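PDB 6QE2: monoacylglycerol lipase, which hydrolyses monoacylglycerols to glycerol and free fatty acids, probably as a serine hydrolase of the alpha/beta-hydrolase fold. Local coordinates for residues E65-I70 with E98-K103; P112-S117 with R183-A188; K147-N152 with K157-D162. All coordinates share one frame; numbering follows the deposited sequence.

Contact 1 of 3, residues E65-I70 with E98-K103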
ATOM      1  N   GLU A  65      -0.080 -12.587   4.920  1.00 22.22           N
ATOM      2  CA  GLU A  65       0.986 -13.171   4.131  1.00 23.95           C
ATOM      3  C   GLU A  65       2.016 -12.098   3.771  1.00 28.05           C
ATOM      4  O   GLU A  65       3.205 -12.314   3.897  1.00 26.56           O
ATOM      5  CB  GLU A  65       0.430 -13.832   2.880  1.00 26.53           C
ATOM      6  CG  GLU A  65       1.481 -14.511   2.035  1.00 36.62           C
ATOM      7  CD  GLU A  65       0.895 -15.492   1.043  1.00 46.98           C
ATOM      8  OE1 GLU A  65      -0.227 -15.264   0.566  1.00 33.73           O
ATOM      9  OE2 GLU A  65       1.576 -16.489   0.738  1.00 55.73           O
ATOM     10  N   ALA A  66       1.545 -10.937   3.338  1.00 22.56           N
ATOM     11  CA  ALA A  66       2.437  -9.841   2.994  1.00 21.14           C
ATOM     12  C   ALA A  66       3.282  -9.399   4.187  1.00 24.66           C
ATOM     13  O   ALA A  66       4.454  -9.113   4.039  1.00 23.76           O
ATOM     14  CB  ALA A  66       1.661  -8.669   2.435  1.00 21.13           C
ATOM     15  N   MET A  67       2.692  -9.359   5.376  1.00 21.55           N
ATOM     16  CA  MET A  67       3.445  -8.969   6.565  1.00 22.07           C
ATOM     17  C   MET A  67       4.548  -9.978   6.880  1.00 24.10           C
ATOM     18  O   MET A  67       5.602  -9.602   7.335  1.00 24.09           O
ATOM     19  CB  MET A  67       2.533  -8.737   7.757  1.00 22.61           C
ATOM     20  CG  MET A  67       1.587  -7.574   7.560  1.00 21.51           C
ATOM     21  SD  MET A  67       0.875  -6.992   9.095  1.00 26.25           S
ATOM     22  CE  MET A  67      -0.304  -8.279   9.462  1.00 25.81           C
ATOM     23  N   LYS A  68       4.303 -11.261   6.626  1.00 23.77           N
ATOM     24  CA  LYS A  68       5.325 -12.278   6.823  1.00 25.59           C
ATOM     25  C   LYS A  68       6.445 -12.098   5.793  1.00 25.15           C
ATOM     26  O   LYS A  68       7.594 -12.353   6.085  1.00 27.06           O
ATOM     27  CB  LYS A  68       4.732 -13.680   6.753  1.00 29.69           C
ATOM     28  CG  LYS A  68       4.013 -14.069   8.027  1.00 29.07           C
ATOM     29  CD  LYS A  68       3.414 -15.456   7.949  1.00 43.14           C
ATOM     30  CE  LYS A  68       2.651 -15.782   9.223  1.00 52.74           C
ATOM     31  NZ  LYS A  68       1.318 -15.122   9.258  1.00 55.90           N
ATOM     32  N   ILE A  69       6.098 -11.661   4.589  1.00 22.82           N
ATOM     33  CA  ILE A  69       7.089 -11.384   3.561  1.00 24.46           C
ATOM     34  C   ILE A  69       7.965 -10.226   4.047  1.00 23.63           C
ATOM     35  O   ILE A  69       9.174 -10.274   3.947  1.00 23.57           O
ATOM     36  CB  ILE A  69       6.437 -11.053   2.212  1.00 28.22           C
ATOM     37  CG1 ILE A  69       5.848 -12.319   1.593  1.00 27.36           C
ATOM     38  CG2 ILE A  69       7.440 -10.433   1.257  1.00 23.30           C
ATOM     39  CD1 ILE A  69       4.853 -12.051   0.492  1.00 24.55           C
ATOM     40  N   ILE A  70       7.341  -9.207   4.623  1.00 21.48           N
ATOM     41  CA  ILE A  70       8.082  -8.072   5.160  1.00 22.81           C
ATOM     42  C   ILE A  70       9.012  -8.530   6.288  1.00 23.80           C
ATOM     43  O   ILE A  70      10.132  -8.076   6.380  1.00 24.35           O
ATOM     44  CB  ILE A  70       7.156  -6.943   5.635  1.00 24.48           C
ATOM     45  CG1 ILE A  70       6.373  -6.365   4.458  1.00 21.08           C
ATOM     46  CG2 ILE A  70       7.952  -5.853   6.325  1.00 22.48           C
ATOM     47  CD1 ILE A  70       5.199  -5.515   4.875  1.00 24.16           C
ATOM     48  N   GLU A  98       1.815  -1.643  13.351  1.00 25.34           N
ATOM     49  CA  GLU A  98       1.050  -1.936  14.554  1.00 25.70           C
ATOM     50  C   GLU A  98       1.464  -3.258  15.188  1.00 30.01           C
ATOM     51  O   GLU A  98       1.518  -3.367  16.417  1.00 34.18           O
ATOM     52  CB  GLU A  98      -0.437  -1.953  14.216  1.00 23.47           C
ATOM     53  CG  GLU A  98      -0.977  -0.560  14.012  1.00 22.16           C
ATOM     54  CD  GLU A  98      -2.367  -0.520  13.434  1.00 31.95           C
ATOM     55  OE1 GLU A  98      -2.895  -1.575  13.032  1.00 23.24           O
ATOM     56  OE2 GLU A  98      -2.934   0.587  13.381  1.00 25.11           O
ATOM     57  N   THR A  99       1.764  -4.270  14.373  1.00 25.60           N
ATOM     58  CA  THR A  99       2.017  -5.613  14.883  1.00 25.16           C
ATOM     59  C   THR A  99       3.495  -5.952  15.040  1.00 30.65           C
ATOM     60  O   THR A  99       3.817  -6.894  15.771  1.00 27.74           O
ATOM     61  CB  THR A  99       1.360  -6.649  13.969  1.00 28.86           C
ATOM     62  OG1 THR A  99       1.868  -6.494  12.643  1.00 25.46           O
ATOM     63  CG2 THR A  99      -0.163  -6.461  13.955  1.00 28.35           C
ATOM     64  N   ARG A 100       4.388  -5.234  14.359  1.00 26.48           N
ATOM     65  CA  ARG A 100       5.834  -5.317  14.574  1.00 26.75           C
ATOM     66  C   ARG A 100       6.362  -3.918  14.888  1.00 27.33           C
ATOM     67  O   ARG A 100       7.202  -3.383  14.153  1.00 28.41           O
ATOM     68  CB  ARG A 100       6.543  -5.896  13.352  1.00 27.27           C
ATOM     69  CG  ARG A 100       6.309  -7.381  13.084  1.00 24.41           C
ATOM     70  CD  ARG A 100       4.956  -7.667  12.405  1.00 26.91           C
ATOM     71  NE  ARG A 100       4.976  -8.932  11.663  1.00 27.63           N
ATOM     72  CZ  ARG A 100       3.889  -9.608  11.293  1.00 32.30           C
ATOM     73  NH1 ARG A 100       2.677  -9.149  11.589  1.00 26.52           N
ATOM     74  NH2 ARG A 100       4.012 -10.750  10.619  1.00 28.71           N
ATOM     75  N   PRO A 101       5.898  -3.301  15.981  1.00 27.57           N
ATOM     76  CA  PRO A 101       6.084  -1.846  16.140  1.00 32.27           C
ATOM     77  C   PRO A 101       7.530  -1.406  16.232  1.00 33.28           C
ATOM     78  O   PRO A 101       7.838  -0.266  15.857  1.00 30.17           O
ATOM     79  CB  PRO A 101       5.329  -1.528  17.441  1.00 30.55           C
ATOM     80  CG  PRO A 101       4.529  -2.736  17.761  1.00 37.37           C
ATOM     81  CD  PRO A 101       5.203  -3.899  17.135  1.00 30.75           C
ATOM     82  N   ASP A 102       8.395  -2.243  16.775  1.00 37.03           N
ATOM     83  CA  ASP A 102       9.783  -1.861  16.974  1.00 39.35           C
ATOM     84  C   ASP A 102      10.742  -2.268  15.867  1.00 36.04           C
ATOM     85  O   ASP A 102      11.934  -2.077  15.998  1.00 33.32           O
ATOM     86  CB  ASP A 102      10.286  -2.426  18.307  1.00 36.87           C
ATOM     87  CG  ASP A 102       9.428  -2.003  19.485  1.00 52.14           C
ATOM     88  OD1 ASP A 102       9.028  -0.833  19.545  1.00 52.61           O
ATOM     89  OD2 ASP A 102       9.157  -2.838  20.360  1.00 59.32           O
ATOM     90  N   LYS A 103      10.215  -2.805  14.775  1.00 28.68           N
ATOM     91  CA  LYS A 103      11.047  -3.278  13.677  1.00 31.76           C
ATOM     92  C   LYS A 103      11.287  -2.327  12.500  1.00 25.94           C
ATOM     93  O   LYS A 103      12.022  -2.664  11.589  1.00 26.32           O
ATOM     94  CB  LYS A 103      10.487  -4.599  13.151  1.00 30.76           C
ATOM     95  CG  LYS A 103      10.610  -5.746  14.127  1.00 37.35           C
ATOM     96  CD  LYS A 103      10.037  -7.031  13.553  1.00 45.39           C
ATOM     97  CE  LYS A 103      10.898  -7.606  12.442  1.00 38.81           C
ATOM     98  NZ  LYS A 103      12.232  -8.022  12.959  1.00 53.85           N
TER
HETATM   99  O   HOH W   1       1.343 -11.776   9.828  1.00 35.91           O
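Met67 lies across one face of the Arg100 guanidinium: its CB stands 3.5 Å above the plane, displaced toward the rim, and the thioether follows, with Met67 SD 3.8 Å from Arg100 NH1. The same sulfur meets Thr99 OG1 at 3.7 Å, the two side chains crossing at about a right angle. No hydrogen bond joins the segments directly. Two partners lie at the guanidinium edge, in plane: Thr99 OG1 and a water. Arg100 NH1 donates to Thr99 OG1 at 3.0 Å, the hydroxyl only 9° out of the plane. Arg100 NH2 gives a 3.0 Å bond to the water, which also accepts a weak bond from Lys68 NZ. Arg100 NH2 also forms a salt bridge with Asp71 OD2, just past 65-70. That carboxylate probably offsets the charge of Arg100, whose NH2 lies 5.3 Å from Lys68 NZ. A bend at chi2 (79°) turns the Arg100 chain back so that its flat end reaches Met67 and Thr99 together. The Thr99 hydroxyl, set between backbone N and carbonyl carbon (chi1 58°), is also bonded to Arg95 O. Arg100, the first residue to leave helical geometry, opens a type I turn to Lys103. The contact joins helix 63-77 to the C-terminal end of helix 88-99, whose Thr92, Arg95 and Tyr96 also touch the former; both helices probably flank the mixed central sheet of an alpha/beta-hydrolase fold.

Contact 2 of 3, residues P112-S117 with R183-A188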
ATOM      1  N   PRO A 112      -3.990   4.720   1.901  1.00 21.69           N
ATOM      2  CA  PRO A 112      -4.186   3.410   2.532  1.00 21.48           C
ATOM      3  C   PRO A 112      -5.663   3.054   2.623  1.00 23.48           C
ATOM      4  O   PRO A 112      -6.532   3.920   2.771  1.00 25.63           O
ATOM      5  CB  PRO A 112      -3.565   3.588   3.923  1.00 21.88           C
ATOM      6  CG  PRO A 112      -3.641   5.061   4.182  1.00 23.69           C
ATOM      7  CD  PRO A 112      -3.448   5.713   2.848  1.00 22.61           C
ATOM      8  N   ALA A 113      -5.939   1.759   2.496  1.00 20.17           N
ATOM      9  CA  ALA A 113      -7.309   1.243   2.520  1.00 22.04           C
ATOM     10  C   ALA A 113      -7.792   1.214   3.966  1.00 25.48           C
ATOM     11  O   ALA A 113      -7.624   0.228   4.683  1.00 26.23           O
ATOM     12  CB  ALA A 113      -7.364  -0.140   1.876  1.00 22.68           C
ATOM     13  N   LEU A 114      -8.406   2.321   4.403  1.00 23.70           N
ATOM     14  CA  LEU A 114      -8.843   2.482   5.785  1.00 21.78           C
ATOM     15  C   LEU A 114     -10.338   2.752   5.912  1.00 25.04           C
ATOM     16  O   LEU A 114     -10.842   2.877   7.037  1.00 26.53           O
ATOM     17  CB  LEU A 114      -8.058   3.618   6.454  1.00 27.21           C
ATOM     18  CG  LEU A 114      -6.555   3.360   6.603  1.00 23.51           C
ATOM     19  CD1 LEU A 114      -5.836   4.625   7.016  1.00 21.83           C
ATOM     20  CD2 LEU A 114      -6.307   2.250   7.616  1.00 23.55           C
ATOM     21  N   ALA A 115     -11.044   2.877   4.798  1.00 27.29           N
ATOM     22  CA  ALA A 115     -12.483   3.079   4.781  1.00 27.76           C
ATOM     23  C   ALA A 115     -13.029   2.402   3.535  1.00 31.74           C
ATOM     24  O   ALA A 115     -12.372   2.389   2.490  1.00 28.68           O
ATOM     25  CB  ALA A 115     -12.842   4.568   4.791  1.00 26.31           C
ATOM     26  N   LYS A 116     -14.220   1.826   3.665  1.00 33.17           N
ATOM     27  CA  LYS A 116     -14.870   1.166   2.541  1.00 36.30           C
ATOM     28  C   LYS A 116     -15.207   2.180   1.453  1.00 32.15           C
ATOM     29  O   LYS A 116     -15.619   3.304   1.738  1.00 34.05           O
ATOM     30  CB  LYS A 116     -16.144   0.471   3.029  1.00 36.87           C
ATOM     31  CG  LYS A 116     -16.903  -0.314   1.979  1.00 46.62           C
ATOM     32  CD  LYS A 116     -18.164  -0.927   2.572  1.00 31.99           C
ATOM     33  CE  LYS A 116     -19.268   0.103   2.718  1.00 38.64           C
ATOM     34  NZ  LYS A 116     -19.557   0.774   1.422  1.00 36.70           N
ATOM     35  N   SER A 117     -15.044   1.772   0.198  1.00 23.39           N
ATOM     36  CA  SER A 117     -15.482   2.619  -0.899  1.00 20.85           C
ATOM     37  C   SER A 117     -17.009   2.677  -0.920  1.00 25.12           C
ATOM     38  O   SER A 117     -17.663   1.666  -0.667  1.00 27.96           O
ATOM     39  CB  SER A 117     -14.977   2.066  -2.229  1.00 26.97           C
ATOM     40  OG  SER A 117     -15.550   2.765  -3.319  1.00 29.49           O
ATOM     41  N   ARG A 183      -9.003  -3.645  12.010  1.00 25.40           N
ATOM     42  CA  ARG A 183      -7.949  -3.761  13.006  1.00 27.14           C
ATOM     43  C   ARG A 183      -6.991  -2.581  12.921  1.00 26.58           C
ATOM     44  O   ARG A 183      -6.396  -2.202  13.937  1.00 27.24           O
ATOM     45  CB  ARG A 183      -7.194  -5.066  12.835  1.00 30.66           C
ATOM     46  CG  ARG A 183      -8.084  -6.256  13.128  1.00 31.62           C
ATOM     47  CD  ARG A 183      -7.210  -7.485  12.958  1.00 40.93           C
ATOM     48  NE  ARG A 183      -7.966  -8.703  13.202  1.00 52.57           N
ATOM     49  CZ  ARG A 183      -7.535  -9.920  12.878  1.00 62.64           C
ATOM     50  NH1 ARG A 183      -6.364 -10.085  12.255  1.00 56.67           N
ATOM     51  NH2 ARG A 183      -8.299 -10.976  13.140  1.00 66.16           N
ATOM     52  N   ALA A 184      -6.867  -1.974  11.731  1.00 27.29           N
ATOM     53  CA  ALA A 184      -5.917  -0.866  11.583  1.00 26.17           C
ATOM     54  C   ALA A 184      -6.340   0.293  12.460  1.00 26.01           C
ATOM     55  O   ALA A 184      -5.505   0.972  13.064  1.00 24.74           O
ATOM     56  CB  ALA A 184      -5.811  -0.405  10.123  1.00 28.00           C
ATOM     57  N   HIS A 185      -7.651   0.508  12.578  1.00 23.18           N
ATOM     58  CA  HIS A 185      -8.135   1.566  13.449  1.00 28.18           C
ATOM     59  C   HIS A 185      -8.070   1.154  14.913  1.00 28.85           C
ATOM     60  O   HIS A 185      -7.656   1.949  15.763  1.00 29.69           O
ATOM     61  CB  HIS A 185      -9.555   1.943  13.047  1.00 24.55           C
ATOM     62  CG  HIS A 185      -9.645   2.585  11.699  1.00 26.39           C
ATOM     63  ND1 HIS A 185      -9.291   3.898  11.477  1.00 23.14           N
ATOM     64  CD2 HIS A 185     -10.047   2.097  10.502  1.00 26.45           C
ATOM     65  CE1 HIS A 185      -9.474   4.194  10.202  1.00 25.09           C
ATOM     66  NE2 HIS A 185      -9.933   3.116   9.589  1.00 27.59           N
ATOM     67  N   LYS A 186      -8.448  -0.090  15.222  1.00 27.82           N
ATOM     68  CA  LYS A 186      -8.508  -0.525  16.616  1.00 32.57           C
ATOM     69  C   LYS A 186      -7.133  -0.508  17.273  1.00 35.70           C
ATOM     70  O   LYS A 186      -7.014  -0.192  18.464  1.00 32.40           O
ATOM     71  CB  LYS A 186      -9.121  -1.922  16.708  1.00 31.70           C
ATOM     72  CG  LYS A 186     -10.613  -1.949  16.453  1.00 47.05           C
ATOM     73  CD  LYS A 186     -11.167  -3.359  16.559  1.00 53.50           C
ATOM     74  CE  LYS A 186     -12.666  -3.371  16.325  1.00 47.26           C
ATOM     75  NZ  LYS A 186     -13.222  -4.754  16.345  1.00 59.66           N
ATOM     76  N   GLU A 187      -6.083  -0.839  16.519  1.00 29.17           N
ATOM     77  CA  GLU A 187      -4.736  -0.963  17.056  1.00 27.39           C
ATOM     78  C   GLU A 187      -3.854   0.243  16.739  1.00 30.27           C
ATOM     79  O   GLU A 187      -2.624   0.137  16.825  1.00 26.48           O
ATOM     80  CB  GLU A 187      -4.088  -2.249  16.540  1.00 29.93           C
ATOM     81  CG  GLU A 187      -4.902  -3.495  16.849  1.00 29.61           C
ATOM     82  CD  GLU A 187      -4.184  -4.784  16.495  1.00 35.19           C
ATOM     83  OE1 GLU A 187      -3.000  -4.734  16.097  1.00 36.41           O
ATOM     84  OE2 GLU A 187      -4.813  -5.858  16.614  1.00 44.56           O
ATOM     85  N   ALA A 188      -4.460   1.387  16.405  1.00 29.65           N
ATOM     86  CA  ALA A 188      -3.694   2.559  15.984  1.00 32.90           C
ATOM     87  C   ALA A 188      -2.676   2.981  17.039  1.00 31.74           C
ATOM     88  O   ALA A 188      -1.572   3.432  16.702  1.00 28.90           O
ATOM     89  CB  ALA A 188      -4.645   3.713  15.669  1.00 28.86           C
TER
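His185 and Leu114 share the one hydrogen bond across this contact, from the imidazole NE2 to the backbone Leu114 O, 2.7 Å long and nearly straight at 170°. The ring meets the carbonyl edge-on: the oxygen is 6° out of the imidazole plane, and NE2 lies in the carbonyl plane on a lone pair. With its CG anti to the carbonyl carbon (chi1 -67°), His185 sends the ring out from the helix to reach the loop. The other ring nitrogen, ND1, is hydrogen-bonded to Glu217 of helix 209-217; partners at both nitrogens fix the rotation of the imidazole, and the carboxylate probably polarises it.

The apolar part is small. Leu114 CD2 rests on Ala184 CB at 3.7 Å, while Leu114 CB lies 3.7 Å from His185 NE2. One leucine therefore supplies both the acceptor and the hydrophobic surface.

Within the loop, Ala113 is the centre of an inverse gamma turn. Its backbone is hydrogen-bonded to Ser87, the probable nucleophile of the elbow, and it touches a bound lauryl dimethylamine-N-oxide; the turn before Leu114 thus runs beside the probable active site.

In the fold, the contact ties the loop after strand 106-110 to the C-terminal end of helix 171-186. Helix 209-217 packs on Leu114 through Ser211 and Leu214, and helix 88-99 reaches Ala184 through Leu91.

Contact 3 of 3, residues K147-N152 with K157-D162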
ATOM      1  N   LYS A 147     -11.092   4.152 -14.272  1.00 36.73           N
ATOM      2  CA  LYS A 147     -11.209   5.592 -14.468  1.00 34.79           C
ATOM      3  C   LYS A 147     -11.153   6.358 -13.152  1.00 33.62           C
ATOM      4  O   LYS A 147     -10.942   7.576 -13.162  1.00 37.06           O
ATOM      5  CB  LYS A 147     -12.505   5.905 -15.214  1.00 41.41           C
ATOM      6  CG  LYS A 147     -12.468   5.519 -16.680  1.00 44.31           C
ATOM      7  CD  LYS A 147     -13.821   5.720 -17.344  1.00 44.25           C
ATOM      8  CE  LYS A 147     -14.856   4.795 -16.725  1.00 60.73           C
ATOM      9  NZ  LYS A 147     -14.720   3.396 -17.233  1.00 66.68           N
ATOM     10  N   LEU A 148     -11.364   5.681 -12.030  1.00 30.18           N
ATOM     11  CA  LEU A 148     -11.300   6.307 -10.718  1.00 31.26           C
ATOM     12  C   LEU A 148      -9.890   6.307 -10.140  1.00 32.29           C
ATOM     13  O   LEU A 148      -9.691   6.807  -9.027  1.00 31.20           O
ATOM     14  CB  LEU A 148     -12.239   5.570  -9.761  1.00 32.19           C
ATOM     15  CG  LEU A 148     -13.739   5.762  -9.985  1.00 36.52           C
ATOM     16  CD1 LEU A 148     -14.537   4.982  -8.946  1.00 40.67           C
ATOM     17  CD2 LEU A 148     -14.120   7.235  -9.999  1.00 37.66           C
ATOM     18  N   LEU A 149      -8.915   5.760 -10.867  1.00 30.95           N
ATOM     19  CA  LEU A 149      -7.554   5.665 -10.348  1.00 30.18           C
ATOM     20  C   LEU A 149      -6.813   6.994 -10.400  1.00 33.38           C
ATOM     21  O   LEU A 149      -6.089   7.336  -9.460  1.00 32.12           O
ATOM     22  CB  LEU A 149      -6.771   4.613 -11.129  1.00 27.03           C
ATOM     23  CG  LEU A 149      -7.167   3.160 -10.895  1.00 30.26           C
ATOM     24  CD1 LEU A 149      -6.442   2.292 -11.902  1.00 28.39           C
ATOM     25  CD2 LEU A 149      -6.821   2.740  -9.479  1.00 35.17           C
ATOM     26  N   SER A 150      -6.973   7.752 -11.483  1.00 35.41           N
ATOM     27  CA  SER A 150      -6.124   8.911 -11.706  1.00 29.73           C
ATOM     28  C   SER A 150      -6.823   9.908 -12.615  1.00 40.06           C
ATOM     29  O   SER A 150      -7.544   9.520 -13.536  1.00 39.91           O
ATOM     30  CB  SER A 150      -4.786   8.497 -12.332  1.00 41.56           C
ATOM     31  OG  SER A 150      -4.013   9.634 -12.680  1.00 35.26           O
ATOM     32  N   ARG A 151      -6.593  11.195 -12.346  1.00 33.36           N
ATOM     33  CA  ARG A 151      -7.022  12.248 -13.256  1.00 43.30           C
ATOM     34  C   ARG A 151      -6.202  12.285 -14.542  1.00 41.15           C
ATOM     35  O   ARG A 151      -6.562  13.025 -15.463  1.00 40.86           O
ATOM     36  CB  ARG A 151      -6.954  13.598 -12.544  1.00 38.05           C
ATOM     37  CG  ARG A 151      -7.920  13.705 -11.379  1.00 37.46           C
ATOM     38  CD  ARG A 151      -8.084  15.138 -10.914  1.00 38.89           C
ATOM     39  NE  ARG A 151      -6.852  15.686 -10.357  1.00 35.55           N
ATOM     40  CZ  ARG A 151      -6.747  16.913  -9.859  1.00 36.85           C
ATOM     41  NH1 ARG A 151      -7.807  17.723  -9.850  1.00 33.22           N
ATOM     42  NH2 ARG A 151      -5.588  17.333  -9.367  1.00 34.42           N
ATOM     43  N   ASN A 152      -5.115  11.514 -14.621  1.00 36.52           N
ATOM     44  CA  ASN A 152      -4.295  11.438 -15.824  1.00 37.20           C
ATOM     45  C   ASN A 152      -4.838  10.334 -16.721  1.00 44.85           C
ATOM     46  O   ASN A 152      -4.706   9.150 -16.374  1.00 36.73           O
ATOM     47  CB  ASN A 152      -2.840  11.162 -15.449  1.00 39.76           C
ATOM     48  CG  ASN A 152      -1.902  11.115 -16.650  1.00 42.03           C
ATOM     49  OD1 ASN A 152      -2.319  10.965 -17.798  1.00 43.71           O
ATOM     50  ND2 ASN A 152      -0.609  11.247 -16.376  1.00 39.38           N
ATOM     51  N   LYS A 157      -4.906   4.557 -18.947  1.00 37.25           N
ATOM     52  CA  LYS A 157      -4.722   3.713 -20.111  1.00 42.79           C
ATOM     53  C   LYS A 157      -3.573   2.730 -19.904  1.00 40.77           C
ATOM     54  O   LYS A 157      -3.677   1.570 -20.258  1.00 41.37           O
ATOM     55  CB  LYS A 157      -4.476   4.577 -21.342  1.00 51.17           C
ATOM     56  CG  LYS A 157      -4.081   3.810 -22.582  1.00 55.32           C
ATOM     57  CD  LYS A 157      -4.074   4.735 -23.782  1.00 59.99           C
ATOM     58  CE  LYS A 157      -3.086   4.257 -24.821  1.00 64.29           C
ATOM     59  NZ  LYS A 157      -3.667   3.147 -25.619  1.00 68.12           N
ATOM     60  N   ARG A 158      -2.480   3.205 -19.326  1.00 36.44           N
ATOM     61  CA  ARG A 158      -1.337   2.345 -19.071  1.00 36.03           C
ATOM     62  C   ARG A 158      -1.707   1.208 -18.126  1.00 36.51           C
ATOM     63  O   ARG A 158      -1.308   0.074 -18.328  1.00 42.82           O
ATOM     64  CB  ARG A 158      -0.185   3.150 -18.481  1.00 42.70           C
ATOM     65  CG  ARG A 158       0.583   3.952 -19.505  1.00 47.10           C
ATOM     66  CD  ARG A 158       1.948   4.346 -18.986  1.00 51.17           C
ATOM     67  NE  ARG A 158       1.877   5.440 -18.035  1.00 47.72           N
ATOM     68  CZ  ARG A 158       1.683   6.706 -18.371  1.00 54.36           C
ATOM     69  NH1 ARG A 158       1.534   7.040 -19.642  1.00 56.64           N
ATOM     70  NH2 ARG A 158       1.639   7.640 -17.436  1.00 53.49           N
ATOM     71  N   TYR A 159      -2.472   1.526 -17.094  1.00 36.98           N
ATOM     72  CA  TYR A 159      -2.902   0.543 -16.111  1.00 32.67           C
ATOM     73  C   TYR A 159      -3.720  -0.533 -16.780  1.00 35.90           C
ATOM     74  O   TYR A 159      -3.526  -1.714 -16.548  1.00 31.38           O
ATOM     75  CB  TYR A 159      -3.738   1.232 -15.044  1.00 35.97           C
ATOM     76  CG  TYR A 159      -4.216   0.363 -13.905  1.00 37.41           C
ATOM     77  CD1 TYR A 159      -3.446   0.185 -12.774  1.00 30.80           C
ATOM     78  CD2 TYR A 159      -5.453  -0.244 -13.948  1.00 32.80           C
ATOM     79  CE1 TYR A 159      -3.887  -0.587 -11.722  1.00 32.69           C
ATOM     80  CE2 TYR A 159      -5.903  -1.016 -12.901  1.00 31.88           C
ATOM     81  CZ  TYR A 159      -5.114  -1.184 -11.788  1.00 30.08           C
ATOM     82  OH  TYR A 159      -5.557  -1.954 -10.749  1.00 35.83           O
ATOM     83  N   ILE A 160      -4.637  -0.104 -17.630  1.00 36.57           N
ATOM     84  CA  ILE A 160      -5.504  -1.020 -18.341  1.00 38.46           C
ATOM     85  C   ILE A 160      -4.741  -1.925 -19.285  1.00 37.47           C
ATOM     86  O   ILE A 160      -5.065  -3.086 -19.428  1.00 40.32           O
ATOM     87  CB  ILE A 160      -6.559  -0.247 -19.146  1.00 44.05           C
ATOM     88  CG1 ILE A 160      -7.599   0.341 -18.202  1.00 45.81           C
ATOM     89  CG2 ILE A 160      -7.221  -1.151 -20.164  1.00 44.64           C
ATOM     90  CD1 ILE A 160      -8.303   1.546 -18.770  1.00 49.77           C
ATOM     91  N   GLU A 161      -3.715  -1.383 -19.915  1.00 41.52           N
ATOM     92  CA  GLU A 161      -2.935  -2.142 -20.879  1.00 43.21           C
ATOM     93  C   GLU A 161      -1.781  -2.934 -20.290  1.00 41.45           C
ATOM     94  O   GLU A 161      -1.183  -3.753 -20.968  1.00 44.37           O
ATOM     95  CB  GLU A 161      -2.430  -1.212 -21.965  1.00 44.22           C
ATOM     96  CG  GLU A 161      -3.557  -0.615 -22.779  1.00 49.80           C
ATOM     97  CD  GLU A 161      -3.084   0.454 -23.722  1.00 63.47           C
ATOM     98  OE1 GLU A 161      -1.976   0.980 -23.519  1.00 61.22           O
ATOM     99  OE2 GLU A 161      -3.821   0.766 -24.671  1.00 72.18           O
ATOM    100  N   ASP A 162      -1.472  -2.687 -19.028  1.00 36.76           N
ATOM    101  CA  ASP A 162      -0.390  -3.398 -18.368  1.00 37.27           C
ATOM    102  C   ASP A 162      -0.775  -4.857 -18.241  1.00 38.98           C
ATOM    103  O   ASP A 162      -1.750  -5.178 -17.590  1.00 39.16           O
ATOM    104  CB  ASP A 162      -0.156  -2.791 -16.985  1.00 37.61           C
ATOM    105  CG  ASP A 162       1.145  -3.229 -16.357  1.00 35.13           C
ATOM    106  OD1 ASP A 162       1.570  -4.367 -16.585  1.00 34.68           O
ATOM    107  OD2 ASP A 162       1.731  -2.430 -15.618  1.00 34.30           O
TER
HETATM  108  O   HOH W   2       1.410  10.246 -18.592  1.00 53.35           O
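Leu149 presses one methyl, CD1, onto the face of the Tyr159 ring, a CH-pi contact in which CD1 lies 3.4 Å from the ring centroid and only 10° off its normal. The two side chains cross at about a right angle; with CG anti to the backbone N (chi1 -177°), Tyr159 turns its ring face to the leucine. Leu144 and Val165 also touch the Tyr159 side chain, and its hydroxyl is hydrogen-bonded to a glycerol that probably came from the crystallisation liquor. Leu149 in turn touches residues of the probable Ser-His-Asp triad. With an alanine in place of this tyrosine, the Leu149 methyl is likely to lose the aromatic face beneath it and a gap would probably open beside Leu144 and Val165. Between the two segments the chain enters helix 153-161: Ser150 OG accepts from Asn152 N in an ST turn, and Asn152, the N-cap, bonds through OD1 to Asp154 N. The outer side is looser and polar. There Asn152 ND2 and Arg158 NH2 stand 4.4 Å apart, linked by a water that accepts from both. Glu237 serves both groups, its carboxylate in a salt bridge with Arg158 and its backbone O accepting from Asn152 ND2.

Contact 2 is the buried one of the three; contacts 1 and 3 are partly buried and lie on opposite sides of the chain's centre, their own centres about 30 Å apart. Contacts 1 and 2 touch each other through Glu98, which packs on Ala184 and Glu187, and both involve helix 88-99, as a partner in the first and a neighbour in the second. Contact 3 closes locally within the long stretch between 112-117 and 183-188. Chemistry differs with place: a direct histidine-carbonyl bond in the buried contact 2, a buried methionine against an arginine in contact 1, and in contact 3 a buried apolar CH-pi core with a water-bridged polar rim. Contacts 2 and 3 approach the probable catalytic site from different sections of chain.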